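Local coordinates for NADP-dependent 2-hydroxyacid dehydrogenase (Rhizobium etli, PDB 4XCV), which binds NADPH and probably catalyses the NADP-dependent interconversion of 2-hydroxyacids and 2-oxoacids, at residues A[165-170]-A[178-183]; A[139-144]-A[193-198]. All blocks are in the same frame, centred on the assembly; numbering follows the deposited sequence. Where two conformers were deposited one is given.

Contact 1 of 2, residues A[165-170]-A[178-183]. With NDP (NADPH dihydro-nicotinamide-adenine-dinucleotide phosphate), chain B.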
loop_
_atom_site.group_PDB
_atom_site.type_symbol
_atom_site.label_atom_id
_atom_site.label_comp_id
_atom_site.label_asym_id
_atom_site.label_seq_id
_atom_site.Cartn_x
_atom_site.Cartn_y
_atom_site.Cartn_z
ATOM N N ASN A 165 1.842 11.620 -7.551
ATOM C CA ASN A 165 1.470 13.042 -7.664
ATOM C C ASN A 165 0.069 13.112 -7.060
ATOM O O ASN A 165 -0.745 12.248 -7.326
ATOM C CB ASN A 165 1.489 13.493 -9.131
ATOM C CG ASN A 165 1.274 14.964 -9.260
ATOM O OD1 ASN A 165 1.971 15.749 -8.626
ATOM N ND2 ASN A 165 0.298 15.352 -10.030
ATOM N N VAL A 166 -0.187 14.102 -6.215
ATOM C CA VAL A 166 -1.470 14.222 -5.563
ATOM C C VAL A 166 -1.999 15.625 -5.725
ATOM O O VAL A 166 -1.273 16.581 -5.561
ATOM C CB VAL A 166 -1.364 13.869 -4.058
ATOM C CG1 VAL A 166 -2.735 13.931 -3.392
ATOM C CG2 VAL A 166 -0.712 12.495 -3.854
ATOM N N ILE A 167 -3.291 15.716 -6.019
ATOM C CA ILE A 167 -4.007 16.994 -6.051
ATOM C C ILE A 167 -5.257 16.829 -5.185
ATOM O O ILE A 167 -5.678 15.701 -4.913
ATOM C CB ILE A 167 -4.340 17.452 -7.475
ATOM C CG1 ILE A 167 -5.254 16.473 -8.200
ATOM C CG2 ILE A 167 -3.050 17.645 -8.238
ATOM C CD1 ILE A 167 -5.676 16.878 -9.610
ATOM N N GLY A 168 -5.846 17.943 -4.729
ATOM C CA GLY A 168 -7.025 17.862 -3.876
ATOM C C GLY A 168 -8.105 18.833 -4.240
ATOM O O GLY A 168 -7.882 19.865 -4.880
ATOM N N TRP A 169 -9.309 18.477 -3.805
ATOM C CA TRP A 169 -10.491 19.261 -4.076
ATOM C C TRP A 169 -11.339 19.275 -2.795
ATOM O O TRP A 169 -11.530 18.257 -2.146
ATOM C CB TRP A 169 -11.255 18.624 -5.236
ATOM C CG TRP A 169 -12.551 19.301 -5.618
ATOM C CD1 TRP A 169 -12.683 20.377 -6.461
ATOM C CD2 TRP A 169 -13.883 18.941 -5.244
ATOM N NE1 TRP A 169 -14.011 20.672 -6.655
ATOM C CE2 TRP A 169 -14.769 19.803 -5.918
ATOM C CE3 TRP A 169 -14.440 17.944 -4.449
ATOM C CZ2 TRP A 169 -16.159 19.698 -5.819
ATOM C CZ3 TRP A 169 -15.799 17.840 -4.376
ATOM C CH2 TRP A 169 -16.648 18.698 -5.041
ATOM N N SER A 170 -11.836 20.452 -2.462
ATOM C CA SER A 170 -12.715 20.619 -1.286
ATOM C C SER A 170 -13.566 21.825 -1.482
ATOM O O SER A 170 -13.405 22.563 -2.439
ATOM C CB SER A 170 -11.902 20.692 -0.008
ATOM O OG SER A 170 -10.914 21.690 -0.034
ATOM N N GLY A 178 3.171 21.296 -1.602
ATOM C CA GLY A 178 3.433 20.240 -2.572
ATOM C C GLY A 178 2.267 19.598 -3.261
ATOM O O GLY A 178 2.433 18.629 -4.003
ATOM N N VAL A 179 1.058 20.111 -2.979
ATOM C CA VAL A 179 -0.153 19.535 -3.469
ATOM C C VAL A 179 -0.999 20.653 -4.034
ATOM O O VAL A 179 -1.376 21.573 -3.317
ATOM C CB VAL A 179 -0.911 18.830 -2.319
ATOM C CG1 VAL A 179 -2.230 18.290 -2.779
ATOM C CG2 VAL A 179 -0.053 17.704 -1.734
ATOM N N GLU A 180 -1.267 20.590 -5.332
ATOM C CA GLU A 180 -2.172 21.553 -5.964
ATOM C C GLU A 180 -3.564 21.292 -5.374
ATOM O O GLU A 180 -3.981 20.138 -5.247
ATOM C CB GLU A 180 -2.198 21.359 -7.468
ATOM C CG GLU A 180 -0.916 21.698 -8.213
ATOM C CD GLU A 180 -1.149 21.647 -9.711
ATOM O OE1 GLU A 180 -1.018 20.554 -10.336
ATOM O OE2 GLU A 180 -1.493 22.711 -10.270
ATOM N N THR A 181 -4.247 22.364 -4.971
ATOM C CA THR A 181 -5.578 22.244 -4.362
ATOM C C THR A 181 -6.546 23.190 -5.022
ATOM O O THR A 181 -6.188 24.313 -5.409
ATOM C CB THR A 181 -5.516 22.539 -2.851
ATOM O OG1 THR A 181 -4.877 23.781 -2.636
ATOM C CG2 THR A 181 -4.808 21.398 -2.103
ATOM N N PHE A 182 -7.769 22.719 -5.139
ATOM C CA PHE A 182 -8.819 23.372 -5.917
ATOM C C PHE A 182 -10.060 23.648 -5.085
ATOM O O PHE A 182 -10.388 22.888 -4.166
ATOM C CB PHE A 182 -9.167 22.445 -7.100
ATOM C CG PHE A 182 -8.050 22.319 -8.095
ATOM C CD1 PHE A 182 -7.878 23.270 -9.081
ATOM C CD2 PHE A 182 -7.113 21.335 -7.935
ATOM C CE1 PHE A 182 -6.795 23.232 -9.932
ATOM C CE2 PHE A 182 -6.022 21.254 -8.802
ATOM C CZ PHE A 182 -5.884 22.186 -9.811
ATOM N N ASP A 183 -10.745 24.731 -5.443
ATOM C CA ASP A 183 -12.027 25.111 -4.866
ATOM C C ASP A 183 -13.189 24.309 -5.501
ATOM O O ASP A 183 -13.039 23.751 -6.548
ATOM C CB ASP A 183 -12.209 26.627 -5.075
ATOM C CG ASP A 183 -13.604 27.067 -4.964
ATOM O OD1 ASP A 183 -13.998 27.411 -3.837
ATOM O OD2 ASP A 183 -14.331 27.017 -6.013
HETATM P PA NDP B . -14.440 16.221 7.346
HETATM O O1A NDP B . -13.232 16.419 8.208
HETATM O O2A NDP B . -15.759 16.872 7.708
HETATM O O5B NDP B . -14.022 16.660 5.866
HETATM C C5B NDP B . -15.026 16.718 4.847
HETATM C C4B NDP B . -14.359 17.235 3.595
HETATM O O4B NDP B . -15.312 17.175 2.538
HETATM C C3B NDP B . -13.907 18.670 3.738
HETATM O O3B NDP B . -12.664 18.873 3.037
HETATM C C2B NDP B . -15.037 19.394 3.055
HETATM O O2B NDP B . -14.686 20.682 2.478
HETATM C C1B NDP B . -15.370 18.426 1.922
HETATM N N9A NDP B . -16.698 18.646 1.345
HETATM C C8A NDP B . -17.862 18.553 2.017
HETATM N N7A NDP B . -18.885 18.926 1.188
HETATM C C5A NDP B . -18.307 19.291 0.003
HETATM C C6A NDP B . -18.803 19.820 -1.187
HETATM N N6A NDP B . -20.112 19.994 -1.379
HETATM N N1A NDP B . -17.931 20.101 -2.162
HETATM C C2A NDP B . -16.607 19.896 -1.989
HETATM N N3A NDP B . -16.052 19.403 -0.869
HETATM C C4A NDP B . -16.946 19.109 0.100
HETATM O O3 NDP B . -14.746 14.651 7.175
HETATM P PN NDP B . -13.757 13.394 7.337
HETATM O O1N NDP B . -12.578 13.649 6.459
HETATM O O2N NDP B . -13.474 13.124 8.737
HETATM O O5D NDP B . -14.675 12.227 6.804
HETATM C C5D NDP B . -15.245 12.286 5.488
HETATM C C4D NDP B . -16.380 11.255 5.447
HETATM O O4D NDP B . -15.846 9.938 5.457
HETATM C C3D NDP B . -17.311 11.265 6.629
HETATM O O3D NDP B . -18.331 12.270 6.487
HETATM C C2D NDP B . -17.880 9.856 6.657
HETATM O O2D NDP B . -19.142 9.833 5.947
HETATM C C1D NDP B . -16.898 9.050 5.858
HETATM N N1N NDP B . -16.252 7.942 6.567
HETATM C C2N NDP B . -16.261 6.678 6.037
HETATM C C3N NDP B . -15.761 5.620 6.718
HETATM C C7N NDP B . -15.718 4.290 6.169
HETATM O O7N NDP B . -15.590 3.348 6.987
HETATM N N7N NDP B . -15.776 4.029 4.876
HETATM C C4N NDP B . -15.118 5.827 8.034
HETATM C C5N NDP B . -15.137 7.210 8.473
HETATM C C6N NDP B . -15.688 8.207 7.816
HETATM P P2B NDP B . -14.109 21.857 3.434
HETATM O O1X NDP B . -14.113 23.081 2.577
HETATM O O2X NDP B . -15.065 21.936 4.612
HETATM O O3X NDP B . -12.780 21.420 3.898
HETATM O O HOH W 1 2.072 16.098 -5.766
HETATM O O HOH W 2 0.128 18.548 -6.895
HETATM O O HOH W 3 -8.832 22.308 -1.814
#
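Trp169 and Phe182, paired side by side on two parallel strands, leave the backbone by different torsions: the indole CG stands anti to its own N (chi1 178°), whereas the phenyl CG lies beside its N and opposite the carbonyl carbon (chi1 -67°). The first carries the indole forward toward the adenine of NADPH, the second swings the phenyl ring back along Ile167. This pair of strands, 165-169 with the outermost 180-182, forms one margin of the parallel sheet of the Rossmann-type dinucleotide-binding domain. Three backbone bonds join them. Gly168 N reaches Glu180 O at 2.9 Å in the carbonyl plane, and Phe182 N returns a bond of the same length to Gly168 O, tilted from that carbonyl's plane. The third, from Ser170 N to Phe182 O, is weak. Gly168 O also lies in the plane of the Phe182 ring, at its edge, 3.5 Å from CD2. On the sheet face that carries Trp169 and Phe182, the Ile167 and Glu180 side chains lie side by side, CG2 3.9 Å from CB, while the Glu180 carboxylate is drawn off to a salt bridge with Lys193. Phe190 of helix 187-192 packs against Ile167, Trp169 and Phe182, closing over this face. Near the start of the pair the strands part enough for a water to stand between them, donating a hydrogen bond to Val166 O and accepting one from Glu180 N. At the far end the indole offers one face to the adenine, with CZ3 3.3 Å from NDP C2A; Trp169 NE1 is bonded to Ala184 O, a bond that would limit rotation of the ring. Beyond it Ser170 OG, also hydrogen-bonded to Thr172 O, accepts from a second water, which donates to Phe182 O as well, at 2.9 Å.

Contact 2 of 2, residues A[139-144]-A[193-198]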
loop_
_atom_site.group_PDB
_atom_site.type_symbol
_atom_site.label_atom_id
_atom_site.label_comp_id
_atom_site.label_asym_id
_atom_site.label_seq_id
_atom_site.Cartn_x
_atom_site.Cartn_y
_atom_site.Cartn_z
ATOM N N ALA A 139 4.905 8.267 -9.321
ATOM C CA ALA A 139 5.045 9.689 -9.705
ATOM C C ALA A 139 4.425 10.045 -11.044
ATOM O O ALA A 139 4.134 11.217 -11.307
ATOM C CB ALA A 139 6.501 10.095 -9.667
ATOM N N GLU A 140 4.196 9.056 -11.885
ATOM C CA GLU A 140 3.577 9.293 -13.182
ATOM C C GLU A 140 2.063 9.360 -13.121
ATOM O O GLU A 140 1.417 9.648 -14.118
ATOM C CB GLU A 140 4.011 8.209 -14.190
ATOM C CG GLU A 140 5.486 8.280 -14.557
ATOM C CD GLU A 140 5.887 9.617 -15.117
ATOM O OE1 GLU A 140 5.133 10.159 -15.948
ATOM O OE2 GLU A 140 6.947 10.162 -14.714
ATOM N N VAL A 141 1.469 9.086 -11.959
ATOM C CA VAL A 141 0.036 8.952 -11.799
ATOM C C VAL A 141 -0.451 10.010 -10.816
ATOM O O VAL A 141 0.158 10.219 -9.741
ATOM C CB VAL A 141 -0.299 7.539 -11.289
ATOM C CG1 VAL A 141 -1.774 7.433 -10.923
ATOM C CG2 VAL A 141 0.107 6.522 -12.332
ATOM N N THR A 142 -1.515 10.700 -11.173
ATOM C CA THR A 142 -2.100 11.694 -10.262
ATOM C C THR A 142 -3.316 11.131 -9.562
ATOM O O THR A 142 -4.308 10.704 -10.178
ATOM C CB THR A 142 -2.518 12.944 -11.005
ATOM O OG1 THR A 142 -1.343 13.549 -11.582
ATOM C CG2 THR A 142 -3.210 13.986 -10.113
ATOM N N VAL A 143 -3.215 11.109 -8.242
ATOM C CA VAL A 143 -4.362 10.813 -7.376
ATOM C C VAL A 143 -5.035 12.125 -6.982
ATOM O O VAL A 143 -4.382 13.045 -6.456
ATOM C CB VAL A 143 -3.944 10.035 -6.110
ATOM C CG1 VAL A 143 -5.191 9.672 -5.330
ATOM C CG2 VAL A 143 -3.152 8.786 -6.466
ATOM N N GLY A 144 -6.331 12.234 -7.313
ATOM C CA GLY A 144 -7.149 13.377 -6.951
ATOM C C GLY A 144 -8.024 13.034 -5.774
ATOM O O GLY A 144 -8.929 12.199 -5.901
ATOM N N LYS A 193 -7.440 16.417 -14.570
ATOM C CA LYS A 193 -6.074 16.122 -14.145
ATOM C C LYS A 193 -5.926 14.826 -13.369
ATOM O O LYS A 193 -4.812 14.464 -13.029
ATOM C CB LYS A 193 -5.568 17.261 -13.206
ATOM C CG LYS A 193 -5.404 18.616 -13.837
ATOM C CD LYS A 193 -5.160 19.741 -12.825
ATOM C CE LYS A 193 -3.896 19.559 -11.989
ATOM N NZ LYS A 193 -2.655 19.951 -12.712
ATOM N N THR A 194 -7.033 14.179 -13.051
ATOM C CA THR A 194 -7.054 13.045 -12.118
ATOM C C THR A 194 -7.062 11.689 -12.847
ATOM O O THR A 194 -7.929 11.444 -13.672
ATOM C CB THR A 194 -8.266 13.151 -11.189
ATOM O OG1 THR A 194 -8.146 14.336 -10.411
ATOM C CG2 THR A 194 -8.352 11.987 -10.264
ATOM N N ASP A 195 -6.098 10.851 -12.487
ATOM C CA ASP A 195 -6.033 9.444 -12.940
ATOM C C ASP A 195 -6.760 8.489 -11.970
ATOM O O ASP A 195 -7.399 7.546 -12.407
ATOM C CB ASP A 195 -4.589 9.008 -13.080
ATOM C CG ASP A 195 -3.829 9.823 -14.089
ATOM O OD1 ASP A 195 -4.290 9.946 -15.262
ATOM O OD2 ASP A 195 -2.728 10.324 -13.726
ATOM N N ILE A 196 -6.554 8.689 -10.675
ATOM C CA ILE A 196 -7.252 7.903 -9.644
ATOM C C ILE A 196 -7.996 8.876 -8.744
ATOM O O ILE A 196 -7.387 9.704 -8.087
ATOM C CB ILE A 196 -6.252 7.046 -8.802
ATOM C CG1 ILE A 196 -5.359 6.145 -9.668
ATOM C CG2 ILE A 196 -7.033 6.295 -7.731
ATOM C CD1 ILE A 196 -4.368 5.357 -8.826
ATOM N N LEU A 197 -9.328 8.791 -8.774
ATOM C CA LEU A 197 -10.165 9.638 -7.941
ATOM C C LEU A 197 -10.357 8.924 -6.607
ATOM O O LEU A 197 -10.814 7.785 -6.618
ATOM C CB LEU A 197 -11.510 9.872 -8.622
ATOM C CG LEU A 197 -12.513 10.830 -7.948
ATOM C CD1 LEU A 197 -13.637 11.128 -8.959
ATOM C CD2 LEU A 197 -13.072 10.338 -6.602
ATOM N N VAL A 198 -10.032 9.582 -5.490
ATOM C CA VAL A 198 -10.293 9.064 -4.143
ATOM C C VAL A 198 -11.375 9.901 -3.466
ATOM O O VAL A 198 -11.161 11.067 -3.190
ATOM C CB VAL A 198 -8.995 9.022 -3.308
ATOM C CG1 VAL A 198 -9.256 8.718 -1.821
ATOM C CG2 VAL A 198 -8.023 8.028 -3.911
HETATM O O HOH W 4 -0.856 9.899 -15.654
HETATM O O HOH W 5 -2.345 15.762 -13.074
#
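Asp195 turns its side chain back onto Thr142 where two parallel strands, 142-146 and 196-199, begin to pair in the middle of the Rossmann-type sheet. Its CB lies 3.4 Å from Thr142 O and touches Val141 CG1 as well. With CG beside the backbone N (chi1 -61°), the carboxylate carbon sits near both N and O of Thr142. At the tip, OD2 takes the N-H of Thr142 at 2.9 Å through its anti lone pair, in a bond that is almost straight (178°). The same oxygen accepts a hydrogen bond from a water that also donates to Glu140 O, and it forms a salt bridge with Arg220. Thr142 O is doubly held in its turn, receiving Asp195 N and Ile196 N at 2.9 and 3.1 Å. Farther along, Gly144 N binds Ile196 O, and Gly144 O accepts Val198 N at 2.9 Å. Thr194 lays CG2 3.6 Å from Gly144 N, while its hydroxyl is bonded to Phe190 O. On the face carrying Val143 and Ile196, aliphatic side chains meet: Val141 CG1 touches Ile196 CD1, and Val143 CG1 meets Val198 CG2 at 3.6 Å, against helix 100-116, where Cys111 touches both Ile196 and Val198. The carboxylate thus serves as the acceptor for an amide at the start of the strand pairing, where no backbone carbonyl of 193-198 takes it. Three donors on one buried oxygen, one of them a guanidinium group, would be expected to favour the ionised form of Asp195.

In the fold
Contacts 1 and 2 are neighbours in the seven-stranded parallel sheet of the NADPH-binding domain, their centres about 10 Å apart. Strand 165-169 of contact 1 lies directly beside strand 142-146 of contact 2, so the order across this part of the sheet is 180-182, 165-169, 142-146, 196-199. Along the chain, contact 1 is nested within the loop that contact 2 closes. The two are joined by Asn165, whose O probably bonds to Val143 N and whose ND2 probably bonds to Thr142 OG1, and by Ile167 CD1 packing on Lys193 CB. The pairing of 165-169 with 142-146 thereby joins the edge of the sheet, with the adenine-contacting Trp169, to its central strands.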